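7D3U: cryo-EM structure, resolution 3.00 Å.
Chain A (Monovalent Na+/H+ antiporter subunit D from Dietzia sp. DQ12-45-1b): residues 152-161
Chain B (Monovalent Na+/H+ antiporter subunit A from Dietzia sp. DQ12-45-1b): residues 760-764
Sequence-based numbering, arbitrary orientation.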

# COMPACT_ATOMS: atom_id res chain seq x y z
N SER A 152 21.72 2.42 -4.99
CA SER A 152 23.01 2.99 -4.62
C SER A 152 23.45 2.65 -3.21
O SER A 152 24.53 3.07 -2.80
CB SER A 152 22.97 4.51 -4.77
OG SER A 152 21.96 5.07 -3.95
N GLY A 153 22.64 1.90 -2.46
CA GLY A 153 23.00 1.53 -1.11
C GLY A 153 22.81 2.61 -0.07
O GLY A 153 23.21 2.40 1.08
N ARG A 154 22.24 3.75 -0.43
CA ARG A 154 21.99 4.84 0.49
C ARG A 154 20.49 5.07 0.63
O ARG A 154 19.67 4.35 0.07
CB ARG A 154 22.70 6.12 0.03
CG ARG A 154 24.04 6.36 0.68
CD ARG A 154 25.07 5.33 0.23
NE ARG A 154 26.43 5.77 0.52
CZ ARG A 154 27.51 5.06 0.22
NH1 ARG A 154 28.71 5.54 0.53
NH2 ARG A 154 27.40 3.89 -0.38
N ALA A 155 20.15 6.10 1.40
CA ALA A 155 18.76 6.50 1.58
C ALA A 155 18.71 7.99 1.85
O ALA A 155 19.64 8.56 2.43
CB ALA A 155 18.09 5.72 2.73
N SER A 156 17.63 8.62 1.41
CA SER A 156 17.49 10.06 1.52
C SER A 156 16.54 10.43 2.65
O SER A 156 15.91 9.57 3.28
CB SER A 156 17.00 10.65 0.20
OG SER A 156 15.70 10.17 -0.12
N VAL A 157 16.43 11.73 2.91
CA VAL A 157 15.45 12.21 3.88
C VAL A 157 14.04 11.93 3.39
O VAL A 157 13.15 11.62 4.19
CB VAL A 157 15.67 13.71 4.14
CG1 VAL A 157 14.64 14.24 5.13
CG2 VAL A 157 17.08 13.96 4.64
N VAL A 158 13.82 12.00 2.08
CA VAL A 158 12.50 11.70 1.53
C VAL A 158 12.20 10.21 1.66
O VAL A 158 11.09 9.82 2.05
CB VAL A 158 12.43 12.16 0.06
CG1 VAL A 158 11.07 11.84 -0.52
CG2 VAL A 158 12.72 13.64 -0.03
N GLY A 159 13.17 9.36 1.34
CA GLY A 159 12.99 7.93 1.46
C GLY A 159 12.86 7.43 2.88
O GLY A 159 12.51 6.26 3.08
N VAL A 160 13.12 8.29 3.87
CA VAL A 160 12.98 7.89 5.27
C VAL A 160 11.71 8.52 5.82
O VAL A 160 11.07 7.96 6.72
CB VAL A 160 14.21 8.28 6.09
CG1 VAL A 160 14.01 7.98 7.56
CG2 VAL A 160 15.44 7.56 5.58
N ALA A 161 11.30 9.67 5.27
CA ALA A 161 10.01 10.24 5.65
C ALA A 161 8.87 9.39 5.11
O ALA A 161 7.86 9.19 5.80
CB ALA A 161 9.90 11.68 5.15
N LEU B 760 20.74 1.86 9.71
CA LEU B 760 21.93 2.56 10.16
C LEU B 760 23.12 2.34 9.24
O LEU B 760 24.15 3.01 9.42
CB LEU B 760 22.28 2.15 11.59
CG LEU B 760 21.28 2.69 12.61
CD1 LEU B 760 21.80 2.53 14.02
CD2 LEU B 760 20.96 4.14 12.32
N HIS B 761 23.03 1.43 8.28
CA HIS B 761 24.02 1.36 7.21
C HIS B 761 23.68 2.27 6.04
O HIS B 761 24.59 2.71 5.33
CB HIS B 761 24.15 -0.08 6.71
CG HIS B 761 25.18 -0.88 7.44
ND1 HIS B 761 25.55 -2.15 7.05
CD2 HIS B 761 25.92 -0.59 8.54
CE1 HIS B 761 26.47 -2.61 7.88
NE2 HIS B 761 26.71 -1.68 8.79
N ALA B 762 22.40 2.57 5.83
CA ALA B 762 22.00 3.40 4.70
C ALA B 762 22.12 4.88 5.00
O ALA B 762 22.40 5.67 4.10
CB ALA B 762 20.56 3.07 4.29
N ARG B 763 21.90 5.29 6.25
CA ARG B 763 21.98 6.69 6.63
C ARG B 763 22.74 6.82 7.94
O ARG B 763 22.51 6.05 8.88
CB ARG B 763 20.59 7.32 6.78
CG ARG B 763 19.84 7.48 5.47
CD ARG B 763 18.77 8.54 5.59
NE ARG B 763 19.28 9.79 6.15
CZ ARG B 763 19.89 10.73 5.43
NH1 ARG B 763 20.06 10.56 4.13
NH2 ARG B 763 20.33 11.83 6.02
N ARG B 764 23.64 7.80 8.00
CA ARG B 764 24.36 8.08 9.24
C ARG B 764 23.38 8.58 10.29
O ARG B 764 22.66 9.56 10.06
CB ARG B 764 25.45 9.11 8.99
CG ARG B 764 26.86 8.54 8.95
CD ARG B 764 27.27 7.98 10.30
NE ARG B 764 28.51 7.22 10.22
CZ ARG B 764 28.57 5.90 10.08
NH1 ARG B 764 29.74 5.29 10.02
NH2 ARG B 764 27.45 5.19 10.02

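The chain A stretch runs as a loop from Ser A152 and passes into a helix that continues beyond Ala A161. The chain B stretch does the reverse: it carries the end of a helix, Leu B760 to Ala B762, and then leaves it at Arg B763, the first residue to depart from helical geometry. The nearest CA atoms are Arg A154 CA and Ala B762 CA, 4.4 Å apart. So the loop before one helix meets the end of the other.

Gly A153 has a positive phi of 78°, which by itself favours glycine. Gly A153 O lies 3.9 Å from Ala B762 CA. The carbonyl of Ala B762 faces the loop, with Ala B762 O 3.7 Å from Arg A154 CA and 3.5 Å from Ala A155 N. No hydrogen bond joins the two backbones here.

Ser A156 caps the chain A helix. Ser A156 OG accepts from Gly A159 N at 3.0 Å, satisfying an amide near the helix start that has no helical carbonyl partner. Its CA-to-CB bond points away from chain B. Ala A161 N to Val A157 O, at 2.9 Å, continues the helical bonding.

Ala A155 points toward chain B. Ala A155 CB meets Ala B762 CB at 3.9 Å, a small apolar contact between two methyl groups. Ala A155 CB also lies 3.7 Å from Arg B763 CG.

Arg B763 makes the only hydrogen bond between the stretches. Its CA-to-CB bond points sideways, but its end comes nearer to chain A. Arg B763 NH1 donates to Ala A155 O at 2.7 Å, with an angle of 155° at the hydrogen. The carbonyl oxygen sits at the guanidinium edge, near its plane, where the N-H groups point. Val A157 N lies over one face, 4.0 Å from Arg B763 NH1. The aliphatic part also packs: Arg B763 CD lies 3.5 Å from Val A160 CG2. Arg B763 NE is hydrogen-bonded elsewhere in the structure.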